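Local atomic coordinates of tRNA (adenine(9)-N1)-methyltransferase (Sulfolobus acidocaldarius, PDB entry 5A7Z), a protein that catalyses the S-adenosyl-L-methionine-dependent N1-methylation of adenosine 9 in tRNA, as an archaeal member of the TRM10 family of SPOUT methyltransferases. Residues Gly237-Glu241 and Ile242-Leu246; Glu247-Leu250 and Arg251-Leu255; Lys25-Ser28 and Gln29-Glu33; Arg45-Leu48 and Gln49-Ala52; Leu209-Ala212 and Thr213-Ala217. All blocks are in the same frame, centred on the assembly; numbering follows the deposited sequence.

Interaction 1 (Gly237-Glu241 and Ile242-Leu246)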
loop_
_atom_site.group_PDB
_atom_site.type_symbol
_atom_site.label_atom_id
_atom_site.label_comp_id
_atom_site.label_asym_id
_atom_site.label_seq_id
_atom_site.Cartn_x
_atom_site.Cartn_y
_atom_site.Cartn_z
ATOM N N GLY A 237 -19.626 -10.688 6.024
ATOM C CA GLY A 237 -18.783 -10.131 7.102
ATOM C C GLY A 237 -17.743 -9.098 6.646
ATOM O O GLY A 237 -16.884 -8.697 7.423
ATOM N N VAL A 238 -17.841 -8.642 5.396
ATOM C CA VAL A 238 -16.733 -7.949 4.741
ATOM C C VAL A 238 -16.901 -6.439 4.829
ATOM O O VAL A 238 -17.940 -5.930 4.480
ATOM C CB VAL A 238 -16.667 -8.325 3.247
ATOM C CG1 VAL A 238 -15.456 -7.675 2.597
ATOM C CG2 VAL A 238 -16.630 -9.834 3.079
ATOM N N PRO A 239 -15.856 -5.712 5.252
ATOM C CA PRO A 239 -15.946 -4.242 5.254
ATOM C C PRO A 239 -16.231 -3.697 3.865
ATOM O O PRO A 239 -15.782 -4.281 2.880
ATOM C CB PRO A 239 -14.547 -3.799 5.710
ATOM C CG PRO A 239 -13.963 -4.980 6.413
ATOM C CD PRO A 239 -14.553 -6.193 5.747
ATOM N N ASP A 240 -16.981 -2.600 3.770
ATOM C CA ASP A 240 -17.165 -1.940 2.469
ATOM C C ASP A 240 -16.511 -0.570 2.408
ATOM O O ASP A 240 -16.649 0.135 1.408
ATOM C CB ASP A 240 -18.637 -1.835 2.089
ATOM C CG ASP A 240 -19.493 -1.332 3.213
ATOM O OD1 ASP A 240 -18.951 -0.737 4.165
ATOM O OD2 ASP A 240 -20.719 -1.557 3.154
ATOM N N GLU A 241 -15.793 -0.211 3.464
ATOM C CA GLU A 241 -14.983 0.991 3.478
ATOM C C GLU A 241 -13.756 0.827 2.564
ATOM O O GLU A 241 -13.051 -0.181 2.624
ATOM C CB GLU A 241 -14.525 1.317 4.908
ATOM C CG GLU A 241 -15.635 1.784 5.850
ATOM C CD GLU A 241 -16.353 0.640 6.592
ATOM O OE1 GLU A 241 -15.905 -0.546 6.534
ATOM O OE2 GLU A 241 -17.375 0.935 7.243
ATOM N N ILE A 242 -13.505 1.839 1.745
ATOM C CA ILE A 242 -12.434 1.799 0.734
ATOM C C ILE A 242 -11.123 1.551 1.435
ATOM O O ILE A 242 -10.432 0.635 1.099
ATOM C CB ILE A 242 -12.374 3.122 -0.081
ATOM C CG1 ILE A 242 -13.547 3.192 -1.064
ATOM C CG2 ILE A 242 -11.060 3.263 -0.839
ATOM C CD1 ILE A 242 -13.856 4.598 -1.550
ATOM N N ASN A 243 -10.807 2.363 2.434
ATOM C CA ASN A 243 -9.620 2.148 3.266
ATOM C C ASN A 243 -9.480 0.730 3.903
ATOM O O ASN A 243 -8.375 0.223 4.055
ATOM C CB ASN A 243 -9.558 3.204 4.350
ATOM C CG ASN A 243 -10.783 3.191 5.247
ATOM O OD1 ASN A 243 -11.902 3.299 4.778
ATOM N ND2 ASN A 243 -10.567 3.093 6.533
ATOM N N LYS A 244 -10.592 0.097 4.256
ATOM C CA LYS A 244 -10.548 -1.244 4.820
ATOM C C LYS A 244 -10.308 -2.318 3.740
ATOM O O LYS A 244 -9.518 -3.229 3.931
ATOM C CB LYS A 244 -11.838 -1.529 5.573
ATOM C CG LYS A 244 -12.094 -0.587 6.742
ATOM C CD LYS A 244 -11.621 -1.160 8.058
ATOM C CE LYS A 244 -12.551 -0.770 9.194
ATOM N NZ LYS A 244 -13.555 -1.838 9.449
ATOM N N ILE A 245 -10.975 -2.180 2.603
ATOM C CA ILE A 245 -10.703 -3.011 1.439
ATOM C C ILE A 245 -9.228 -2.900 1.021
ATOM O O ILE A 245 -8.571 -3.916 0.727
ATOM C CB ILE A 245 -11.585 -2.597 0.222
ATOM C CG1 ILE A 245 -13.077 -2.831 0.501
ATOM C CG2 ILE A 245 -11.189 -3.369 -1.023
ATOM C CD1 ILE A 245 -13.414 -4.272 0.817
ATOM N N LEU A 246 -8.726 -1.672 0.926
ATOM C CA LEU A 246 -7.313 -1.457 0.601
ATOM C C LEU A 246 -6.406 -2.242 1.561
ATOM O O LEU A 246 -5.524 -2.982 1.151
ATOM C CB LEU A 246 -6.993 0.012 0.714
ATOM C CG LEU A 246 -5.540 0.382 0.423
ATOM C CD1 LEU A 246 -5.176 -0.103 -0.950
ATOM C CD2 LEU A 246 -5.350 1.893 0.512
#
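Ile245 reaches back from the first turn of helix 242-255 to the loop that leads into it. Its CD1 ends 3.1 Å from Pro239 O, and its CG1 lies close to Glu241 O. With CG1 beside its own backbone N (chi1 -64°) the branch runs back toward the loop, and there CD1 also meets Val238 CG1 at 4.3 Å. Glu241 O takes a nearly straight bond from Ile245 N (2.9 Å, 174° at the hydrogen) and a weak, bent one from Lys244 N. Pro239 turns its CB onto Lys244 CB at 3.5 Å, the two side chains crossing at about a right angle. An alanine at Ile245 would keep the backbone bond but is likely to open a gap beside Pro239 O and to take from Val238 an apolar partner. The outer side is looser. Glu241 and Lys244 run side by side, Lys244 CG on Glu241 CB at 3.6 Å, yet the bent lysine brings NZ only to 4.0 Å from Glu241 OE1, a long salt bridge. Further in, Asn243 OD1 sits 3.3 Å from Glu241 CB and is buried without a polar partner in the model. The N-H of Ile242, in the first turn, is bonded to Gln131 OE1 of helix 122-142. The arrangement is a helix N-terminus with Glu241 at the N-cap position and the preceding loop folded against the first turn, within the methyltransferase domain.

Interaction 2 (Glu247-Leu250 and Arg251-Leu255)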
loop_
_atom_site.group_PDB
_atom_site.type_symbol
_atom_site.label_atom_id
_atom_site.label_comp_id
_atom_site.label_asym_id
_atom_site.label_seq_id
_atom_site.Cartn_x
_atom_site.Cartn_y
_atom_site.Cartn_z
ATOM N N GLU A 247 -6.634 -2.083 2.851
ATOM C CA GLU A 247 -5.799 -2.759 3.831
ATOM C C GLU A 247 -5.849 -4.294 3.707
ATOM O O GLU A 247 -4.837 -4.968 3.885
ATOM C CB GLU A 247 -6.159 -2.332 5.249
ATOM C CG GLU A 247 -5.268 -3.003 6.264
ATOM C CD GLU A 247 -5.432 -2.468 7.669
ATOM O OE1 GLU A 247 -5.975 -1.361 7.822
ATOM O OE2 GLU A 247 -5.010 -3.169 8.631
ATOM N N ILE A 248 -7.008 -4.836 3.375
ATOM C CA ILE A 248 -7.111 -6.265 3.134
ATOM C C ILE A 248 -6.216 -6.712 1.997
ATOM O O ILE A 248 -5.585 -7.778 2.077
ATOM C CB ILE A 248 -8.555 -6.700 2.823
ATOM C CG1 ILE A 248 -9.410 -6.646 4.094
ATOM C CG2 ILE A 248 -8.565 -8.104 2.230
ATOM C CD1 ILE A 248 -10.908 -6.663 3.844
ATOM N N ILE A 249 -6.230 -5.961 0.900
ATOM C CA ILE A 249 -5.439 -6.334 -0.286
ATOM C C ILE A 249 -3.973 -6.314 0.135
ATOM O O ILE A 249 -3.218 -7.217 -0.155
ATOM C CB ILE A 249 -5.622 -5.348 -1.484
ATOM C CG1 ILE A 249 -7.094 -5.148 -1.871
ATOM C CG2 ILE A 249 -4.844 -5.817 -2.703
ATOM C CD1 ILE A 249 -7.799 -6.407 -2.300
ATOM N N LEU A 250 -3.583 -5.262 0.812
ATOM C CA LEU A 250 -2.194 -5.089 1.206
ATOM C C LEU A 250 -1.766 -6.119 2.282
ATOM O O LEU A 250 -0.630 -6.535 2.285
ATOM C CB LEU A 250 -1.959 -3.660 1.679
ATOM C CG LEU A 250 -2.166 -2.554 0.630
ATOM C CD1 LEU A 250 -2.175 -1.185 1.301
ATOM C CD2 LEU A 250 -1.082 -2.600 -0.437
ATOM N N ARG A 251 -2.689 -6.575 3.138
ATOM C CA ARG A 251 -2.352 -7.623 4.116
ATOM C C ARG A 251 -1.866 -8.811 3.361
ATOM O O ARG A 251 -0.942 -9.471 3.770
ATOM C CB ARG A 251 -3.570 -8.135 4.908
ATOM C CG ARG A 251 -4.340 -7.170 5.779
ATOM C CD ARG A 251 -3.480 -6.452 6.738
ATOM N NE ARG A 251 -4.220 -6.016 7.937
ATOM C CZ ARG A 251 -3.979 -6.472 9.158
ATOM N NH1 ARG A 251 -3.134 -7.475 9.346
ATOM N NH2 ARG A 251 -4.613 -5.970 10.184
ATOM N N VAL A 252 -2.621 -9.160 2.324
ATOM C CA VAL A 252 -2.432 -10.398 1.611
ATOM C C VAL A 252 -1.162 -10.307 0.763
ATOM O O VAL A 252 -0.332 -11.203 0.789
ATOM C CB VAL A 252 -3.652 -10.715 0.740
ATOM C CG1 VAL A 252 -3.350 -11.859 -0.193
ATOM C CG2 VAL A 252 -4.859 -11.046 1.611
ATOM N N LYS A 253 -0.947 -9.172 0.124
ATOM C CA LYS A 253 0.151 -9.062 -0.827
ATOM C C LYS A 253 1.484 -8.745 -0.193
ATOM O O LYS A 253 2.521 -9.127 -0.733
ATOM C CB LYS A 253 -0.148 -8.000 -1.842
ATOM C CG LYS A 253 -1.338 -8.333 -2.722
ATOM C CD LYS A 253 -1.470 -7.314 -3.826
ATOM C CE LYS A 253 -0.262 -7.338 -4.770
ATOM N NZ LYS A 253 -0.279 -8.588 -5.555
ATOM N N GLU A 254 1.479 -7.988 0.898
ATOM C CA GLU A 254 2.739 -7.495 1.464
ATOM C C GLU A 254 3.085 -8.205 2.763
ATOM O O GLU A 254 4.245 -8.278 3.150
ATOM C CB GLU A 254 2.669 -5.990 1.690
ATOM C CG GLU A 254 2.726 -5.186 0.405
ATOM C CD GLU A 254 4.079 -5.273 -0.274
ATOM O OE1 GLU A 254 5.110 -5.271 0.427
ATOM O OE2 GLU A 254 4.108 -5.325 -1.503
ATOM N N LEU A 255 2.075 -8.723 3.437
ATOM C CA LEU A 255 2.291 -9.428 4.696
ATOM C C LEU A 255 2.151 -10.920 4.530
ATOM O O LEU A 255 2.344 -11.667 5.461
ATOM C CB LEU A 255 1.319 -8.923 5.759
ATOM C CG LEU A 255 1.825 -7.811 6.657
ATOM C CD1 LEU A 255 2.688 -6.781 5.914
ATOM C CD2 LEU A 255 0.655 -7.151 7.367
#
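The carbonyls of Glu247 to Leu250 accept from the amides of Arg251 to Glu254 in a run of i to i+4 helical bonds, among them Arg251 N to Glu247 O at 2.8 Å and the longer Val252 N to Ile248 O at 3.3 Å. Over the first of these bonds Glu247 and Arg251 lie side by side. A chi1 of -62° sets Arg251 CG beside its backbone N and 2.9 Å from Glu247 O; the bend at chi2 (-54°) then carries CD and the guanidinium alongside the extended glutamate. One oxygen, Glu247 OE2, comes to the guanidinium edge near its plane: it meets Arg251 NE at 3.0 Å and Arg251 NH2 at 3.2 Å. Both bonds are weak and bent, and form part of a salt bridge; the two flat groups are only 18° apart. Arg251 NH1 has a further, weak bond to Gln257 OE1. Two residues further on, Lys253 CD packs on Ile249 CG2 at 3.9 Å; beyond it, Lys253 NZ bonds to the carbonyls of Leu191 and His194. Glu254 ends on Thr22 OG1. Helix 242-255 is thus packed among helices 122-142 and 259-265 and strand 196-202 of the methyltransferase domain, with an i to i+4 Glu-Arg salt bridge beside Leu266.

Interaction 3 (Lys25-Ser28 and Gln29-Glu33)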
loop_
_atom_site.group_PDB
_atom_site.type_symbol
_atom_site.label_atom_id
_atom_site.label_comp_id
_atom_site.label_asym_id
_atom_site.label_seq_id
_atom_site.Cartn_x
_atom_site.Cartn_y
_atom_site.Cartn_z
ATOM N N LYS A 25 12.441 -4.671 0.585
ATOM C CA LYS A 25 13.340 -5.268 -0.380
ATOM C C LYS A 25 14.222 -4.212 -1.070
ATOM O O LYS A 25 15.419 -4.383 -1.161
ATOM C CB LYS A 25 12.554 -6.032 -1.438
ATOM C CG LYS A 25 13.410 -6.851 -2.378
ATOM C CD LYS A 25 12.687 -7.126 -3.677
ATOM C CE LYS A 25 13.334 -8.273 -4.451
ATOM N NZ LYS A 25 14.183 -7.773 -5.553
ATOM N N VAL A 26 13.619 -3.128 -1.542
ATOM C CA VAL A 26 14.383 -2.101 -2.263
ATOM C C VAL A 26 15.323 -1.331 -1.314
ATOM O O VAL A 26 16.413 -0.911 -1.703
ATOM C CB VAL A 26 13.447 -1.140 -3.056
ATOM C CG1 VAL A 26 12.561 -1.932 -3.998
ATOM C CG2 VAL A 26 12.574 -0.304 -2.130
ATOM N N PHE A 27 14.904 -1.159 -0.063
ATOM C CA PHE A 27 15.741 -0.493 0.909
ATOM C C PHE A 27 16.926 -1.372 1.210
ATOM O O PHE A 27 18.070 -0.920 1.126
ATOM C CB PHE A 27 14.957 -0.182 2.180
ATOM C CG PHE A 27 15.621 0.822 3.098
ATOM C CD1 PHE A 27 16.771 1.530 2.707
ATOM C CD2 PHE A 27 15.038 1.127 4.332
ATOM C CE1 PHE A 27 17.343 2.463 3.558
ATOM C CE2 PHE A 27 15.601 2.060 5.174
ATOM C CZ PHE A 27 16.756 2.726 4.794
ATOM N N SER A 28 16.668 -2.645 1.502
ATOM C CA SER A 28 17.753 -3.578 1.842
ATOM C C SER A 28 18.741 -3.717 0.720
ATOM O O SER A 28 19.895 -3.881 0.978
ATOM C CB SER A 28 17.231 -4.962 2.202
ATOM O OG SER A 28 16.485 -5.493 1.147
ATOM N N GLN A 29 18.266 -3.698 -0.523
ATOM C CA GLN A 29 19.152 -3.770 -1.705
ATOM C C GLN A 29 20.181 -2.644 -1.699
ATOM O O GLN A 29 21.351 -2.846 -1.993
ATOM C CB GLN A 29 18.332 -3.730 -3.003
ATOM C CG GLN A 29 17.588 -5.040 -3.262
ATOM C CD GLN A 29 16.870 -5.091 -4.614
ATOM O OE1 GLN A 29 15.854 -4.421 -4.830
ATOM N NE2 GLN A 29 17.380 -5.924 -5.515
ATOM N N LYS A 30 19.731 -1.462 -1.327
ATOM C CA LYS A 30 20.579 -0.320 -1.313
ATOM C C LYS A 30 21.577 -0.430 -0.177
ATOM O O LYS A 30 22.768 -0.100 -0.332
ATOM C CB LYS A 30 19.736 0.927 -1.171
ATOM C CG LYS A 30 20.542 2.195 -1.108
ATOM C CD LYS A 30 21.423 2.354 -2.328
ATOM C CE LYS A 30 22.236 3.626 -2.239
ATOM N NZ LYS A 30 22.668 4.001 -3.600
ATOM N N LEU A 31 21.097 -0.845 0.986
ATOM C CA LEU A 31 21.960 -0.951 2.155
ATOM C C LEU A 31 23.067 -1.984 1.931
ATOM O O LEU A 31 24.227 -1.750 2.296
ATOM C CB LEU A 31 21.148 -1.317 3.400
ATOM C CG LEU A 31 20.158 -0.252 3.861
ATOM C CD1 LEU A 31 19.064 -0.863 4.716
ATOM C CD2 LEU A 31 20.849 0.885 4.599
ATOM N N ARG A 32 22.701 -3.107 1.327
ATOM C CA ARG A 32 23.656 -4.127 0.901
ATOM C C ARG A 32 24.715 -3.603 -0.084
ATOM O O ARG A 32 25.861 -3.945 0.025
ATOM C CB ARG A 32 22.937 -5.241 0.191
ATOM C CG ARG A 32 22.174 -6.197 1.060
ATOM C CD ARG A 32 21.672 -7.330 0.170
ATOM N NE ARG A 32 20.574 -8.061 0.770
ATOM C CZ ARG A 32 20.702 -8.878 1.810
ATOM N NH1 ARG A 32 21.888 -9.056 2.383
ATOM N NH2 ARG A 32 19.644 -9.524 2.281
ATOM N N GLU A 33 24.287 -2.882 -1.100
ATOM C CA GLU A 33 25.201 -2.179 -2.000
ATOM C C GLU A 33 26.242 -1.428 -1.215
ATOM O O GLU A 33 27.420 -1.524 -1.493
ATOM C CB GLU A 33 24.442 -1.174 -2.853
ATOM C CG GLU A 33 23.815 -1.720 -4.121
ATOM C CD GLU A 33 23.237 -0.604 -5.021
ATOM O OE1 GLU A 33 23.793 0.522 -5.017
ATOM O OE2 GLU A 33 22.216 -0.845 -5.713
#
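Gln29 lies over the carbonyl of Lys25, its N bonded to Lys25 O at 3.0 Å and its CG only 3.1 Å from the same oxygen. The chain then extends along the helix surface, and its amide ends near the lysine tip, with Gln29 NE2 3.7 Å from Lys25 NZ, a loose approach between two exposed side chains. Lys30 follows with a divided backbone bond: its N gives weakly to both Val26 O and Phe27 O, while its side chain leads away to a long salt bridge with Glu33. Leu31 carries the apolar part. Its N bonds to Phe27 O at 3.0 Å, and its CD1 stands over one face of the Phe27 ring, 4.0 Å from the centroid and 16° off the normal, a CH-pi contact displaced toward the rim. The phenylalanine meets it because CG is anti to the backbone N (chi1 -165°), which turns the ring along the helix toward the next turn. Arg32 closes the sequence of contacts: its N bonds to Ser28 O at 2.9 Å with an N-H...O angle of 169°, and its CG lies against that oxygen at 3.3 Å. Ser28 itself turns OG back to the preceding turn, 2.8 Å from Lys25 O and within bonding reach of Ala24 O. Phe27 also packs on Leu51, Ala52 and Met55 of helix 48-57. Ser28 and Leu31 rest on Ile78 of strand 78-82, so the buried face of helix 22-33 rests against both that helix and the strand, Lys25 and Gln29 lying on its exposed side.

Interaction 4 (Arg45-Leu48 and Gln49-Ala52)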
loop_
_atom_site.group_PDB
_atom_site.type_symbol
_atom_site.label_atom_id
_atom_site.label_comp_id
_atom_site.label_asym_id
_atom_site.label_seq_id
_atom_site.Cartn_x
_atom_site.Cartn_y
_atom_site.Cartn_z
ATOM N N ARG A 45 9.950 1.696 14.816
ATOM C CA ARG A 45 9.396 0.384 14.562
ATOM C C ARG A 45 10.409 -0.470 13.815
ATOM O O ARG A 45 11.035 -0.015 12.866
ATOM C CB ARG A 45 8.121 0.470 13.720
ATOM C CG ARG A 45 6.972 1.211 14.362
ATOM C CD ARG A 45 5.757 1.222 13.455
ATOM N NE ARG A 45 5.396 -0.128 13.005
ATOM C CZ ARG A 45 4.455 -0.393 12.096
ATOM N NH1 ARG A 45 3.741 0.593 11.548
ATOM N NH2 ARG A 45 4.216 -1.648 11.739
ATOM N N PRO A 46 10.531 -1.737 14.221
ATOM C CA PRO A 46 11.540 -2.647 13.698
ATOM C C PRO A 46 11.138 -3.247 12.354
ATOM O O PRO A 46 10.847 -4.414 12.273
ATOM C CB PRO A 46 11.641 -3.719 14.790
ATOM C CG PRO A 46 10.301 -3.730 15.434
ATOM C CD PRO A 46 9.726 -2.350 15.302
ATOM N N SER A 47 11.140 -2.423 11.309
ATOM C CA SER A 47 10.734 -2.835 9.989
ATOM C C SER A 47 11.411 -1.889 9.015
ATOM O O SER A 47 11.276 -0.697 9.174
ATOM C CB SER A 47 9.202 -2.709 9.857
ATOM O OG SER A 47 8.793 -2.653 8.514
ATOM N N LEU A 48 12.099 -2.417 8.003
ATOM C CA LEU A 48 12.765 -1.555 7.011
ATOM C C LEU A 48 11.757 -0.718 6.292
ATOM O O LEU A 48 12.106 0.318 5.738
ATOM C CB LEU A 48 13.515 -2.378 5.963
ATOM C CG LEU A 48 14.813 -3.050 6.371
ATOM C CD1 LEU A 48 15.354 -3.844 5.206
ATOM C CD2 LEU A 48 15.828 -2.007 6.835
ATOM N N GLN A 49 10.512 -1.184 6.235
ATOM C CA GLN A 49 9.465 -0.421 5.543
ATOM C C GLN A 49 9.096 0.805 6.338
ATOM O O GLN A 49 8.784 1.841 5.763
ATOM C CB GLN A 49 8.211 -1.279 5.289
ATOM C CG GLN A 49 7.096 -0.560 4.506
ATOM C CD GLN A 49 6.220 0.303 5.395
ATOM O OE1 GLN A 49 6.243 0.163 6.600
ATOM N NE2 GLN A 49 5.455 1.205 4.797
ATOM N N SER A 50 9.086 0.661 7.662
ATOM C CA SER A 50 8.811 1.769 8.590
ATOM C C SER A 50 9.951 2.776 8.532
ATOM O O SER A 50 9.745 3.953 8.550
ATOM C CB SER A 50 8.655 1.247 10.021
ATOM O OG SER A 50 7.574 0.298 10.125
ATOM N N LEU A 51 11.156 2.294 8.407
ATOM C CA LEU A 51 12.275 3.186 8.361
ATOM C C LEU A 51 12.240 3.914 7.050
ATOM O O LEU A 51 12.448 5.109 7.013
ATOM C CB LEU A 51 13.581 2.425 8.536
ATOM C CG LEU A 51 13.678 1.595 9.831
ATOM C CD1 LEU A 51 15.067 0.971 9.921
ATOM C CD2 LEU A 51 13.405 2.421 11.075
ATOM N N ALA A 52 11.957 3.190 5.969
ATOM C CA ALA A 52 11.908 3.813 4.640
ATOM C C ALA A 52 10.911 4.945 4.623
ATOM O O ALA A 52 11.210 6.026 4.138
ATOM C CB ALA A 52 11.561 2.804 3.579
HETATM O O HOH W 1 6.095 -2.331 8.299
#
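Arg45 lays its guanidinium over the hydroxyl of Ser50, whose OG stands 3.6 Å above the plane and toward the rim. The approach is over a face, so it is a packing contact, and this arginine is poorly ordered. Ser47 meets the same serine from the N-cap position of helix 48-57, its CB 3.4 Å from Ser50 OG. A chi1 of 160° swings Ser47 OG away from its own backbone N, and there it accepts a weak capping bond from Ser50 N at 3.4 Å. Its carbonyl takes Leu51 N at 3.1 Å and, weakly, Ser50 N. A water 2.7 Å from Ser47 OG donates to Gln49 OE1, linking the two side chains; Gln49 NE2 is held by the carbonyls of Leu143 and Arg140. On the other flank Leu51 CD2 rests 3.8 Å from Arg45 O, while Leu48 packs on Ile78 and Leu80 of strand 78-82. Ser47 thus serves the helix start twice, through OG and through its carbonyl, and the amides of Leu48 and Ser50 find side-chain acceptors in Asp75 and Ser47; the Asp75 carboxylate would probably also suit the positive end of the helix dipole.

Interaction 5 (Leu209-Ala212 and Thr213-Ala217)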
loop_
_atom_site.group_PDB
_atom_site.type_symbol
_atom_site.label_atom_id
_atom_site.label_comp_id
_atom_site.label_asym_id
_atom_site.label_seq_id
_atom_site.Cartn_x
_atom_site.Cartn_y
_atom_site.Cartn_z
ATOM N N LEU A 209 -19.226 1.426 -8.613
ATOM C CA LEU A 209 -18.919 1.931 -9.924
ATOM C C LEU A 209 -17.514 2.531 -9.951
ATOM O O LEU A 209 -17.185 3.446 -9.185
ATOM C CB LEU A 209 -19.958 2.979 -10.365
ATOM C CG LEU A 209 -19.611 3.834 -11.611
ATOM C CD1 LEU A 209 -19.282 2.980 -12.845
ATOM C CD2 LEU A 209 -20.736 4.815 -11.934
ATOM N N ASP A 210 -16.695 1.962 -10.823
ATOM C CA ASP A 210 -15.416 2.521 -11.217
ATOM C C ASP A 210 -15.579 3.242 -12.565
ATOM O O ASP A 210 -15.388 2.652 -13.631
ATOM C CB ASP A 210 -14.429 1.386 -11.369
ATOM C CG ASP A 210 -14.950 0.313 -12.271
ATOM O OD1 ASP A 210 -16.119 -0.089 -12.070
ATOM O OD2 ASP A 210 -14.251 -0.071 -13.227
ATOM N N ARG A 211 -15.951 4.509 -12.510
ATOM C CA ARG A 211 -16.413 5.196 -13.680
ATOM C C ARG A 211 -15.271 5.618 -14.628
ATOM O O ARG A 211 -15.432 5.581 -15.830
ATOM C CB ARG A 211 -17.174 6.440 -13.259
ATOM C CG ARG A 211 -17.706 7.241 -14.435
ATOM C CD ARG A 211 -18.811 6.470 -15.125
ATOM N NE ARG A 211 -19.763 7.323 -15.856
ATOM C CZ ARG A 211 -21.053 7.012 -16.029
ATOM N NH1 ARG A 211 -21.550 5.894 -15.482
ATOM N NH2 ARG A 211 -21.852 7.813 -16.737
ATOM N N ALA A 212 -14.159 6.109 -14.093
ATOM C CA ALA A 212 -13.086 6.605 -14.969
ATOM C C ALA A 212 -12.371 5.412 -15.629
ATOM O O ALA A 212 -11.897 5.490 -16.765
ATOM C CB ALA A 212 -12.117 7.469 -14.203
ATOM N N THR A 213 -12.394 4.274 -14.965
ATOM C CA THR A 213 -11.841 3.079 -15.569
ATOM C C THR A 213 -12.817 2.436 -16.587
ATOM O O THR A 213 -12.396 1.942 -17.623
ATOM C CB THR A 213 -11.349 2.068 -14.490
ATOM O OG1 THR A 213 -12.455 1.354 -13.916
ATOM C CG2 THR A 213 -10.609 2.801 -13.388
ATOM N N GLU A 214 -14.112 2.480 -16.308
ATOM C CA GLU A 214 -15.130 2.095 -17.305
ATOM C C GLU A 214 -15.007 2.917 -18.585
ATOM O O GLU A 214 -15.138 2.409 -19.696
ATOM C CB GLU A 214 -16.512 2.264 -16.706
ATOM C CG GLU A 214 -17.644 2.202 -17.690
ATOM C CD GLU A 214 -18.950 2.602 -17.047
ATOM O OE1 GLU A 214 -19.372 1.894 -16.117
ATOM O OE2 GLU A 214 -19.514 3.655 -17.417
ATOM N N ARG A 215 -14.717 4.189 -18.418
ATOM C CA ARG A 215 -14.545 5.073 -19.539
ATOM C C ARG A 215 -13.342 4.670 -20.385
ATOM O O ARG A 215 -13.417 4.659 -21.627
ATOM C CB ARG A 215 -14.403 6.495 -19.043
ATOM C CG ARG A 215 -13.980 7.505 -20.096
ATOM C CD ARG A 215 -13.787 8.902 -19.480
ATOM N NE ARG A 215 -14.650 9.138 -18.311
ATOM C CZ ARG A 215 -14.213 9.577 -17.125
ATOM N NH1 ARG A 215 -12.918 9.859 -16.921
ATOM N NH2 ARG A 215 -15.077 9.747 -16.140
ATOM N N LEU A 216 -12.237 4.329 -19.729
ATOM C CA LEU A 216 -11.053 3.856 -20.453
ATOM C C LEU A 216 -11.332 2.538 -21.199
ATOM O O LEU A 216 -11.007 2.403 -22.365
ATOM C CB LEU A 216 -9.878 3.653 -19.503
ATOM C CG LEU A 216 -8.542 3.826 -20.225
ATOM C CD1 LEU A 216 -8.228 5.310 -20.346
ATOM C CD2 LEU A 216 -7.423 3.102 -19.509
ATOM N N ALA A 217 -11.937 1.590 -20.486
ATOM C CA ALA A 217 -12.283 0.280 -21.001
ATOM C C ALA A 217 -13.163 0.331 -22.244
ATOM O O ALA A 217 -12.846 -0.297 -23.269
ATOM C CB ALA A 217 -12.991 -0.524 -19.913
#
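Arg211 and Glu214 face each other across the first turn of helix 211-220. Followed outward, Glu214 CB lies 3.3 Å from Asp210 O, the carbonyl that also receives Glu214 N at 3.0 Å. CG points away from the residue's own N (chi1 167°), the chain extends back along the turn, and its carboxylate divides its contacts: OE1 touches Leu209 CD1 at 3.4 Å, and OE2 comes 3.7 Å from Arg211 CD and 3.6 Å from Arg211 NH1. That oxygen lies over a face of the guanidinium, well out of its plane, so the pair is a salt bridge of charges alone, with the flat groups 45° apart. The helix starts straight after strand 208-209, which runs antiparallel to 196-202 in the methyltransferase sheet. Asp210, at the N-cap position, makes no side-chain capping bond and pairs through OD1 with Arg226, while Asp113 accepts from the first-turn amides of Ala212 and Thr213. Replacing Arg211 by an alanine is likely to leave the Glu214 carboxylate without a charged mate and freer to turn. Further along, Arg215 bends at chi3 and lays a guanidinium face over Ala212, CA standing 3.6 Å above the plane and NH1 meeting Ala212 CB at 3.7 Å.

Along the chain the order is interaction 3, interaction 4, interaction 5, interaction 1, interaction 2. Interactions 3 and 4, 13 Å between centres, lie on helices 22-33 and 48-57, which touch where Phe27 CD2 lies 3.4 Å from Leu48 O; both helices pack on strand 78-82. Interactions 1 and 2 share helix 242-255, their centres 12 Å apart, and meet through Pro239 and Ile248. Interaction 5 lies about 20 Å from interaction 1, centre to centre, and 37 Å from interaction 3. The contacts thus form two groups, 1, 2 and 5 with the eight-stranded sheet and its helices, 3 and 4 with the five-stranded sheet, which approach at interaction 2, its nearest atoms about 7 Å from both 3 and 4.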